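Local coordinates for putative uncharacterized protein (Thermotoga maritima, PDB 3CNL) that probably acts as a circularly permuted GTPase needed for a late step in assembly of the 50S ribosomal subunit, binding 23S rRNA, at residues A[54-59]-A[78-83]; A[27-32]-A[49-54]; A[61-66]-A[242-247]. All coordinates share one frame; numbering follows the deposited sequence.

Contact 1 of 3, residues A[54-59]-A[78-83]. With GNP (phosphoaminophosphonic acid-guanylate ester), chain B.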
loop_
_atom_site.group_PDB
_atom_site.type_symbol
_atom_site.label_atom_id
_atom_site.label_comp_id
_atom_site.label_asym_id
_atom_site.label_seq_id
_atom_site.Cartn_x
_atom_site.Cartn_y
_atom_site.Cartn_z
ATOM N N ASN A 54 1.669 -5.674 3.703
ATOM C CA ASN A 54 1.794 -6.424 2.465
ATOM C C ASN A 54 3.080 -6.065 1.692
ATOM O O ASN A 54 3.730 -5.081 2.020
ATOM C CB ASN A 54 0.561 -6.151 1.603
ATOM C CG ASN A 54 0.328 -7.205 0.586
ATOM O OD1 ASN A 54 0.728 -8.332 0.774
ATOM N ND2 ASN A 54 -0.337 -6.854 -0.508
ATOM N N LYS A 55 3.405 -6.852 0.666
ATOM C CA LYS A 55 4.541 -6.600 -0.248
ATOM C C LYS A 55 5.912 -6.629 0.461
ATOM O O LYS A 55 6.836 -5.900 0.056
ATOM C CB LYS A 55 4.371 -5.276 -1.039
ATOM C CG LYS A 55 3.049 -5.135 -1.840
ATOM C CD LYS A 55 3.027 -3.907 -2.744
ATOM C CE LYS A 55 1.659 -3.779 -3.421
ATOM N NZ LYS A 55 1.628 -2.641 -4.387
ATOM N N VAL A 56 6.064 -7.478 1.491
ATOM C CA VAL A 56 7.346 -7.555 2.243
ATOM C C VAL A 56 8.521 -7.968 1.343
ATOM O O VAL A 56 9.722 -7.724 1.651
ATOM C CB VAL A 56 7.267 -8.452 3.529
ATOM C CG1 VAL A 56 6.285 -7.866 4.551
ATOM C CG2 VAL A 56 6.949 -9.919 3.187
ATOM N N ASP A 57 8.172 -8.561 0.210
ATOM C CA ASP A 57 9.181 -9.024 -0.741
ATOM C C ASP A 57 9.977 -7.885 -1.402
ATOM O O ASP A 57 11.131 -8.085 -1.801
ATOM C CB ASP A 57 8.550 -9.947 -1.779
ATOM C CG ASP A 57 7.511 -9.247 -2.613
ATOM O OD1 ASP A 57 6.622 -8.627 -2.023
ATOM O OD2 ASP A 57 7.587 -9.310 -3.856
ATOM N N ILE A 58 9.378 -6.692 -1.479
ATOM C CA ILE A 58 10.024 -5.516 -2.068
ATOM C C ILE A 58 10.316 -4.426 -1.015
ATOM O O ILE A 58 10.721 -3.301 -1.363
ATOM C CB ILE A 58 9.231 -4.951 -3.280
ATOM C CG1 ILE A 58 7.782 -4.571 -2.903
ATOM C CG2 ILE A 58 9.258 -5.955 -4.462
ATOM C CD1 ILE A 58 6.984 -3.990 -4.035
ATOM N N ALA A 59 10.147 -4.787 0.258
ATOM C CA ALA A 59 10.402 -3.894 1.397
ATOM C C ALA A 59 11.736 -4.221 2.045
ATOM O O ALA A 59 12.204 -5.351 1.966
ATOM C CB ALA A 59 9.291 -4.034 2.442
ATOM N N VAL A 78 -1.169 -7.744 14.052
ATOM C CA VAL A 78 -0.390 -7.417 12.868
ATOM C C VAL A 78 0.250 -8.661 12.293
ATOM O O VAL A 78 0.814 -9.476 13.034
ATOM C CB VAL A 78 0.695 -6.324 13.162
ATOM C CG1 VAL A 78 1.701 -6.757 14.254
ATOM C CG2 VAL A 78 1.433 -5.894 11.887
ATOM N N ILE A 79 0.141 -8.802 10.973
ATOM C CA ILE A 79 0.815 -9.858 10.235
ATOM C C ILE A 79 1.563 -9.243 9.063
ATOM O O ILE A 79 1.324 -8.091 8.720
ATOM C CB ILE A 79 -0.171 -10.923 9.709
ATOM C CG1 ILE A 79 -1.091 -10.341 8.629
ATOM C CG2 ILE A 79 -0.953 -11.558 10.891
ATOM C CD1 ILE A 79 -1.844 -11.374 7.825
ATOM N N THR A 80 2.465 -10.004 8.452
ATOM C CA THR A 80 3.152 -9.533 7.253
ATOM C C THR A 80 2.975 -10.615 6.211
ATOM O O THR A 80 2.868 -11.784 6.563
ATOM C CB THR A 80 4.655 -9.357 7.501
ATOM O OG1 THR A 80 5.185 -10.609 7.935
ATOM C CG2 THR A 80 4.922 -8.284 8.583
ATOM N N THR A 81 2.915 -10.232 4.937
ATOM C CA THR A 81 2.757 -11.209 3.871
ATOM C C THR A 81 3.189 -10.613 2.551
ATOM O O THR A 81 3.632 -9.473 2.501
ATOM C CB THR A 81 1.302 -11.723 3.763
ATOM O OG1 THR A 81 1.271 -12.878 2.908
ATOM C CG2 THR A 81 0.376 -10.644 3.196
ATOM N N HIS A 82 3.099 -11.412 1.490
ATOM C CA HIS A 82 3.385 -10.961 0.135
ATOM C C HIS A 82 2.701 -11.887 -0.860
ATOM O O HIS A 82 2.256 -12.972 -0.497
ATOM C CB HIS A 82 4.901 -10.832 -0.114
ATOM C CG HIS A 82 5.629 -12.142 -0.243
ATOM N ND1 HIS A 82 6.188 -12.799 0.831
ATOM C CD2 HIS A 82 5.920 -12.893 -1.331
ATOM C CE1 HIS A 82 6.770 -13.909 0.416
ATOM N NE2 HIS A 82 6.619 -13.989 -0.892
ATOM N N LYS A 83 2.582 -11.406 -2.092
ATOM C CA LYS A 83 1.945 -12.061 -3.246
ATOM C C LYS A 83 2.284 -13.550 -3.355
ATOM O O LYS A 83 1.424 -14.388 -3.660
ATOM C CB LYS A 83 2.530 -11.381 -4.485
ATOM C CG LYS A 83 1.625 -11.097 -5.622
ATOM C CD LYS A 83 2.446 -10.438 -6.727
ATOM C CE LYS A 83 1.576 -9.770 -7.770
ATOM N NZ LYS A 83 2.403 -9.135 -8.872
HETATM P PG GNP B . -6.670 -0.934 -6.097
HETATM O O1G GNP B . -7.596 -0.842 -4.907
HETATM O O2G GNP B . -5.933 0.367 -6.355
HETATM O O3G GNP B . -7.465 -1.463 -7.285
HETATM N N3B GNP B . -5.504 -2.007 -6.045
HETATM P PB GNP B . -5.349 -3.245 -5.079
HETATM O O1B GNP B . -5.212 -2.778 -3.667
HETATM O O2B GNP B . -6.473 -4.191 -5.350
HETATM O O3A GNP B . -4.021 -3.903 -5.502
HETATM P PA GNP B . -3.742 -5.039 -6.534
HETATM O O1A GNP B . -3.929 -6.362 -5.916
HETATM O O2A GNP B . -4.422 -4.810 -7.819
HETATM O "O5'" GNP B . -2.206 -4.918 -6.760
HETATM C "C5'" GNP B . -1.584 -3.704 -7.202
HETATM C "C4'" GNP B . -0.217 -4.057 -7.780
HETATM O "O4'" GNP B . 0.672 -4.590 -6.756
HETATM C "C3'" GNP B . -0.201 -5.110 -8.875
HETATM O "O3'" GNP B . 0.814 -4.765 -9.806
HETATM C "C2'" GNP B . 0.187 -6.370 -8.116
HETATM O "O2'" GNP B . 0.782 -7.307 -8.983
HETATM C "C1'" GNP B . 1.212 -5.838 -7.121
HETATM N N9 GNP B . 1.313 -6.595 -5.876
HETATM C C8 GNP B . 0.261 -7.011 -5.085
HETATM N N7 GNP B . 0.657 -7.644 -4.007
HETATM C C5 GNP B . 2.065 -7.647 -4.111
HETATM C C6 GNP B . 3.067 -8.175 -3.252
HETATM O O6 GNP B . 2.920 -8.791 -2.181
HETATM N N1 GNP B . 4.366 -7.935 -3.735
HETATM C C2 GNP B . 4.662 -7.264 -4.911
HETATM N N2 GNP B . 5.965 -7.123 -5.233
HETATM N N3 GNP B . 3.743 -6.757 -5.714
HETATM C C4 GNP B . 2.474 -6.992 -5.257
#
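D57 and H82 meet beside the guanine: D57 CB lies over one face of the H82 imidazole in a CH-pi contact, 4.2 Å from the ring centroid. The carboxylate of D57 reads the base. GNP N1 gives D57 OD1 a nearly straight hydrogen bond (2.9 Å, 170°), and GNP N2 gives D57 OD2 a more bent one of 3.1 Å. GNP O6 takes the backbone N-H of K83, with K83 N at 2.6 Å. Two lysine chains sandwich the purine: K55 CG stands 3.4 Å from GNP C6 on one face, K83 CB 3.5 Å from GNP C6 on the opposite face. Extended beyond CG, K55 carries NZ to GNP O4' and to the carbonyl of N109. An alanine here would probably uncover much of one guanine face and leave O4' and the N109 carbonyl without the ammonium that joins them. One shell out, V56 N makes a straight but weak bond to T81 O, and V56 CG1 packs on T80 CB at 3.7 Å. N54, its CG anti to the backbone N (chi1 -159°), rests OD1 against T81 CG2 and gives ND2 to the carbonyl of T110. N54 to D57 form the NKxD motif of GTPases. Acceptors facing N1 and N2, with a donor facing O6, match guanine and would suit adenine poorly.

Contact 2 of 3, residues A[27-32]-A[49-54]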
loop_
_atom_site.group_PDB
_atom_site.type_symbol
_atom_site.label_atom_id
_atom_site.label_comp_id
_atom_site.label_asym_id
_atom_site.label_seq_id
_atom_site.Cartn_x
_atom_site.Cartn_y
_atom_site.Cartn_z
ATOM N N GLU A 27 -6.946 -4.749 7.219
ATOM C CA GLU A 27 -6.409 -3.511 6.678
ATOM C C GLU A 27 -5.121 -3.831 5.911
ATOM O O GLU A 27 -4.093 -4.201 6.493
ATOM C CB GLU A 27 -6.189 -2.525 7.822
ATOM C CG GLU A 27 -5.803 -1.125 7.418
ATOM C CD GLU A 27 -5.432 -0.282 8.629
ATOM O OE1 GLU A 27 -5.505 0.945 8.537
ATOM O OE2 GLU A 27 -5.041 -0.847 9.680
ATOM N N VAL A 28 -5.204 -3.711 4.593
ATOM C CA VAL A 28 -4.078 -4.014 3.718
ATOM C C VAL A 28 -3.224 -2.747 3.497
ATOM O O VAL A 28 -3.623 -1.811 2.777
ATOM C CB VAL A 28 -4.535 -4.672 2.399
ATOM C CG1 VAL A 28 -3.318 -5.011 1.476
ATOM C CG2 VAL A 28 -5.378 -5.929 2.674
ATOM N N ARG A 29 -2.052 -2.747 4.137
ATOM C CA ARG A 29 -1.100 -1.649 4.076
ATOM C C ARG A 29 0.113 -2.118 3.294
ATOM O O ARG A 29 0.304 -3.315 3.134
ATOM C CB ARG A 29 -0.658 -1.270 5.488
ATOM C CG ARG A 29 -1.804 -0.886 6.462
ATOM C CD ARG A 29 -1.226 -0.173 7.660
ATOM N NE ARG A 29 -2.225 0.016 8.694
ATOM C CZ ARG A 29 -2.031 0.665 9.834
ATOM N NH1 ARG A 29 -0.853 1.222 10.106
ATOM N NH2 ARG A 29 -3.030 0.769 10.701
ATOM N N ASP A 30 0.916 -1.178 2.810
ATOM C CA ASP A 30 2.209 -1.475 2.185
ATOM C C ASP A 30 3.223 -1.433 3.338
ATOM O O ASP A 30 3.255 -0.468 4.092
ATOM C CB ASP A 30 2.518 -0.431 1.083
ATOM C CG ASP A 30 3.726 -0.805 0.219
ATOM O OD1 ASP A 30 4.775 -1.139 0.784
ATOM O OD2 ASP A 30 3.645 -0.740 -1.035
ATOM N N ALA A 31 4.014 -2.498 3.499
ATOM C CA ALA A 31 5.045 -2.577 4.546
ATOM C C ALA A 31 6.131 -1.524 4.390
ATOM O O ALA A 31 6.850 -1.204 5.346
ATOM C CB ALA A 31 5.693 -3.976 4.537
ATOM N N ARG A 32 6.281 -0.983 3.187
ATOM C CA ARG A 32 7.317 0.054 2.961
ATOM C C ARG A 32 6.908 1.418 3.529
ATOM O O ARG A 32 7.749 2.316 3.769
ATOM C CB ARG A 32 7.619 0.166 1.473
ATOM C CG ARG A 32 8.150 -1.111 0.857
ATOM C CD ARG A 32 8.255 -1.038 -0.675
ATOM N NE ARG A 32 6.930 -0.855 -1.308
ATOM C CZ ARG A 32 6.748 -0.528 -2.590
ATOM N NH1 ARG A 32 7.805 -0.345 -3.382
ATOM N NH2 ARG A 32 5.517 -0.381 -3.097
ATOM N N THR A 49 -9.881 -5.939 14.026
ATOM C CA THR A 49 -9.026 -5.415 12.959
ATOM C C THR A 49 -7.670 -6.125 12.948
ATOM O O THR A 49 -7.033 -6.282 13.989
ATOM C CB THR A 49 -8.821 -3.896 13.096
ATOM O OG1 THR A 49 -10.089 -3.233 13.019
ATOM C CG2 THR A 49 -7.884 -3.344 12.004
ATOM N N ILE A 50 -7.271 -6.575 11.760
ATOM C CA ILE A 50 -5.941 -7.139 11.526
ATOM C C ILE A 50 -5.165 -6.174 10.615
ATOM O O ILE A 50 -5.637 -5.826 9.531
ATOM C CB ILE A 50 -6.051 -8.513 10.848
ATOM C CG1 ILE A 50 -7.003 -9.428 11.646
ATOM C CG2 ILE A 50 -4.658 -9.162 10.656
ATOM C CD1 ILE A 50 -7.244 -10.768 10.988
ATOM N N ILE A 51 -3.996 -5.727 11.058
ATOM C CA ILE A 51 -3.116 -4.917 10.196
ATOM C C ILE A 51 -2.233 -5.866 9.403
ATOM O O ILE A 51 -1.470 -6.632 9.982
ATOM C CB ILE A 51 -2.254 -3.931 11.004
ATOM C CG1 ILE A 51 -3.150 -2.911 11.705
ATOM C CG2 ILE A 51 -1.173 -3.250 10.082
ATOM C CD1 ILE A 51 -2.470 -2.098 12.811
ATOM N N LEU A 52 -2.382 -5.845 8.084
ATOM C CA LEU A 52 -1.606 -6.695 7.223
ATOM C C LEU A 52 -0.554 -5.838 6.513
ATOM O O LEU A 52 -0.887 -4.879 5.812
ATOM C CB LEU A 52 -2.544 -7.396 6.232
ATOM C CG LEU A 52 -2.056 -8.467 5.261
ATOM C CD1 LEU A 52 -3.256 -9.223 4.705
ATOM C CD2 LEU A 52 -1.306 -7.865 4.113
ATOM N N LEU A 53 0.719 -6.164 6.729
ATOM C CA LEU A 53 1.801 -5.407 6.103
ATOM C C LEU A 53 2.186 -6.138 4.844
ATOM O O LEU A 53 2.914 -7.125 4.901
ATOM C CB LEU A 53 2.995 -5.262 7.049
ATOM C CG LEU A 53 2.694 -4.508 8.341
ATOM C CD1 LEU A 53 3.970 -4.353 9.152
ATOM C CD2 LEU A 53 1.997 -3.126 8.100
ATOM N N ASN A 54 1.669 -5.674 3.703
ATOM C CA ASN A 54 1.794 -6.424 2.465
ATOM C C ASN A 54 3.080 -6.065 1.692
ATOM O O ASN A 54 3.730 -5.081 2.020
ATOM C CB ASN A 54 0.561 -6.151 1.603
ATOM C CG ASN A 54 0.328 -7.205 0.586
ATOM O OD1 ASN A 54 0.728 -8.332 0.774
ATOM N ND2 ASN A 54 -0.337 -6.854 -0.508
#
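R29 lays its guanidinium against I51: I51 CG2 stands 3.7 Å above one face, offset toward the rim, and I51 CD1 lies over the same group, 3.6 Å from R29 NH2. Both sit on neighbouring parallel strands, 27-30 and 49-54, of the central sheet of the P-loop GTPase domain. E27 occupies the edge, where R29 NH2 makes a salt bridge to E27 OE2 at 2.8 Å. That oxygen is nearly in the guanidinium plane but is itself met from above the carboxylate plane, 35° out of it. P34 O accepts from R29 NH1, and the other oxygen of E27, OE1, takes the amide of A39, so both ends of this buried ion pair have a further partner on this face of the sheet. In the second flat pair R32 grips the D30 carboxylate side-on, NE to OD1 and NH2 to OD2; OD1 also accepts R32 N through its anti lone pair, closing an Asx turn at the end of the strand.

The two backbones alternate bonds from E27 N to I50 O through to A31 N to N54 O, a run of five. E27, R29, I51 and L53 share one face, under helix 61-73, whose F71 touches both R29 and I51. V28, L52 and N54 share the other, against helix 112-120, which follows the nucleotide-binding loop; there I115 touches all three. A31 CB closes on L53 CB at 3.9 Å just past the strand end, and on the nucleotide face V28 CG1 lies alongside N54, 4.0 Å from ND2.

Contact 3 of 3, residues A[61-66]-A[242-247]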
loop_
_atom_site.group_PDB
_atom_site.type_symbol
_atom_site.label_atom_id
_atom_site.label_comp_id
_atom_site.label_asym_id
_atom_site.label_seq_id
_atom_site.Cartn_x
_atom_site.Cartn_y
_atom_site.Cartn_z
ATOM N N GLU A 61 13.733 -5.566 4.786
ATOM C CA GLU A 61 13.414 -6.573 5.802
ATOM C C GLU A 61 13.648 -6.103 7.239
ATOM O O GLU A 61 12.823 -6.342 8.117
ATOM C CB GLU A 61 14.161 -7.877 5.517
ATOM C CG GLU A 61 13.733 -8.521 4.209
ATOM C CD GLU A 61 14.039 -10.000 4.147
ATOM O OE1 GLU A 61 15.226 -10.348 4.127
ATOM O OE2 GLU A 61 13.098 -10.827 4.104
ATOM N N LYS A 62 14.747 -5.395 7.461
ATOM C CA LYS A 62 15.057 -4.819 8.761
ATOM C C LYS A 62 13.988 -3.823 9.238
ATOM O O LYS A 62 13.558 -3.858 10.386
ATOM C CB LYS A 62 16.425 -4.152 8.686
ATOM C CG LYS A 62 17.029 -3.744 10.023
ATOM C CD LYS A 62 18.306 -2.936 9.809
ATOM C CE LYS A 62 18.036 -1.590 9.090
ATOM N NZ LYS A 62 17.607 -1.692 7.638
ATOM N N THR A 63 13.564 -2.939 8.338
ATOM C CA THR A 63 12.548 -1.928 8.634
ATOM C C THR A 63 11.169 -2.592 8.878
ATOM O O THR A 63 10.431 -2.178 9.765
ATOM C CB THR A 63 12.469 -0.918 7.472
ATOM O OG1 THR A 63 13.790 -0.466 7.140
ATOM C CG2 THR A 63 11.608 0.281 7.838
ATOM N N THR A 64 10.841 -3.614 8.091
ATOM C CA THR A 64 9.588 -4.362 8.283
ATOM C C THR A 64 9.522 -4.981 9.674
ATOM O O THR A 64 8.510 -4.849 10.354
ATOM C CB THR A 64 9.364 -5.454 7.232
ATOM O OG1 THR A 64 9.315 -4.862 5.924
ATOM C CG2 THR A 64 8.033 -6.201 7.498
ATOM N N LYS A 65 10.589 -5.654 10.100
ATOM C CA LYS A 65 10.606 -6.195 11.464
ATOM C C LYS A 65 10.361 -5.114 12.515
ATOM O O LYS A 65 9.596 -5.332 13.462
ATOM C CB LYS A 65 11.886 -6.974 11.760
ATOM C CG LYS A 65 11.801 -7.748 13.087
ATOM C CD LYS A 65 10.687 -8.794 13.041
ATOM C CE LYS A 65 9.807 -8.696 14.269
ATOM N NZ LYS A 65 9.360 -10.050 14.730
ATOM N N LYS A 66 10.978 -3.951 12.361
ATOM C CA LYS A 66 10.742 -2.858 13.312
ATOM C C LYS A 66 9.294 -2.392 13.323
ATOM O O LYS A 66 8.768 -1.959 14.360
ATOM C CB LYS A 66 11.658 -1.659 13.021
ATOM C CG LYS A 66 13.110 -1.812 13.516
ATOM C CD LYS A 66 13.226 -1.563 15.033
ATOM C CE LYS A 66 14.705 -1.469 15.525
ATOM N NZ LYS A 66 14.780 -1.545 17.027
ATOM N N ARG A 242 14.909 -3.149 -3.162
ATOM C CA ARG A 242 14.243 -3.523 -1.891
ATOM C C ARG A 242 14.445 -2.386 -0.902
ATOM O O ARG A 242 15.480 -2.289 -0.256
ATOM C CB ARG A 242 14.851 -4.784 -1.267
ATOM C CG ARG A 242 13.998 -6.044 -1.233
ATOM C CD ARG A 242 14.492 -7.015 -0.152
ATOM N NE ARG A 242 14.113 -8.400 -0.433
ATOM C CZ ARG A 242 13.172 -9.083 0.209
ATOM N NH1 ARG A 242 12.489 -8.532 1.198
ATOM N NH2 ARG A 242 12.901 -10.326 -0.156
ATOM N N VAL A 243 13.446 -1.531 -0.786
ATOM C CA VAL A 243 13.608 -0.231 -0.160
ATOM C C VAL A 243 12.303 0.083 0.598
ATOM O O VAL A 243 11.241 -0.170 0.073
ATOM C CB VAL A 243 13.912 0.824 -1.276
ATOM C CG1 VAL A 243 13.406 2.172 -0.930
ATOM C CG2 VAL A 243 15.429 0.903 -1.547
ATOM N N SER A 244 12.401 0.572 1.838
ATOM C CA SER A 244 11.247 1.083 2.583
ATOM C C SER A 244 11.289 2.609 2.683
ATOM O O SER A 244 12.327 3.217 2.434
ATOM C CB SER A 244 11.162 0.456 3.978
ATOM O OG SER A 244 10.869 -0.923 3.897
ATOM N N PHE A 245 10.166 3.230 3.042
ATOM C CA PHE A 245 10.054 4.691 2.935
ATOM C C PHE A 245 9.736 5.373 4.250
ATOM O O PHE A 245 9.711 6.603 4.303
ATOM C CB PHE A 245 9.020 5.097 1.865
ATOM C CG PHE A 245 9.129 4.310 0.562
ATOM C CD1 PHE A 245 10.277 4.387 -0.225
ATOM C CD2 PHE A 245 8.068 3.543 0.114
ATOM C CE1 PHE A 245 10.379 3.671 -1.412
ATOM C CE2 PHE A 245 8.151 2.832 -1.075
ATOM C CZ PHE A 245 9.313 2.884 -1.836
ATOM N N GLU A 246 9.468 4.567 5.280
ATOM C CA GLU A 246 9.142 5.036 6.636
ATOM C C GLU A 246 9.698 4.040 7.642
ATOM O O GLU A 246 9.698 2.837 7.373
ATOM C CB GLU A 246 7.632 5.042 6.872
ATOM C CG GLU A 246 6.845 5.845 5.950
ATOM C CD GLU A 246 5.456 6.060 6.428
ATOM O OE1 GLU A 246 4.677 5.083 6.430
ATOM O OE2 GLU A 246 5.138 7.222 6.763
ATOM N N ARG A 247 10.116 4.562 8.801
ATOM C CA ARG A 247 10.587 3.812 9.975
ATOM C C ARG A 247 9.778 4.241 11.204
ATOM O O ARG A 247 9.436 5.414 11.313
ATOM C CB ARG A 247 12.049 4.161 10.271
ATOM C CG ARG A 247 13.081 3.684 9.285
ATOM C CD ARG A 247 14.334 4.570 9.403
ATOM N NE ARG A 247 14.574 5.032 10.780
ATOM C CZ ARG A 247 15.677 5.669 11.188
ATOM N NH1 ARG A 247 16.661 5.933 10.332
ATOM N NH2 ARG A 247 15.802 6.044 12.460
HETATM O O HOH W 1 9.460 -2.000 5.825
#
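T63 and E61, in the first turn of the helix that follows the guanine-recognition loop, meet the extended C-terminal segment 242-247, which comes after helix 224-236. T63 carries the middle of the contact. Its CG2, anti to the backbone N, is the atom that reaches segment 242-247, coming to 3.2 Å from E246 O, while S244 CB and R247 CG flank the methyl a little farther off. The hydroxyl of T63 is turned to D60 OD1 instead, so what crosses here is a methyl group packed on carbon and a carbonyl. That carbonyl, E246 O, also accepts the indole N-H of W67 one turn further along the helix.

At one end E61 folds over R242. E61 CD lies above one face of the guanidinium, and E61 CG comes to 3.3 Å from R242 NH1. The ion pair is long, with E61 OE2 3.8 Å from R242 NH1 and well out of the guanidinium plane; the two flat groups are turned 48° apart. It is therefore an attraction of charges, while R242 NH1 hydrogen-bonds to A59 O. A single water bridges the two sides, 2.9 Å from T64 OG1 and 2.6 Å from S244 OG. S244 OG is held as well by the amide of D60.

The segment is thus wedged between two helices: 61-73 of the GTPase domain on one flank, and 182-196 on the other, where V243 touches S195 and I196 and F245 packs on I191.

How the contacts relate
Contact 2 comes first along the chain and closes before contact 1 opens; the two share N54 and have centres about 8 Å apart. Contacts 1 and 3 interleave: helix segment 61-66 lies between the two segments of contact 1, while 242-247 comes far later. Strand 48-54 is the middle member, with strand 24-30 paired on one side and strand 78-80 on the other, so the guanine-binding loops grow directly from the end of this sheet. Contact 3 is centred about 11 Å from the centre of contact 1 and about 13 Å from that of contact 2. Its segment 242-247 hydrogen-bonds, V243 N to I58 O and F245 N to R32 O, tying the C-terminal part to the guanine-recognising loop.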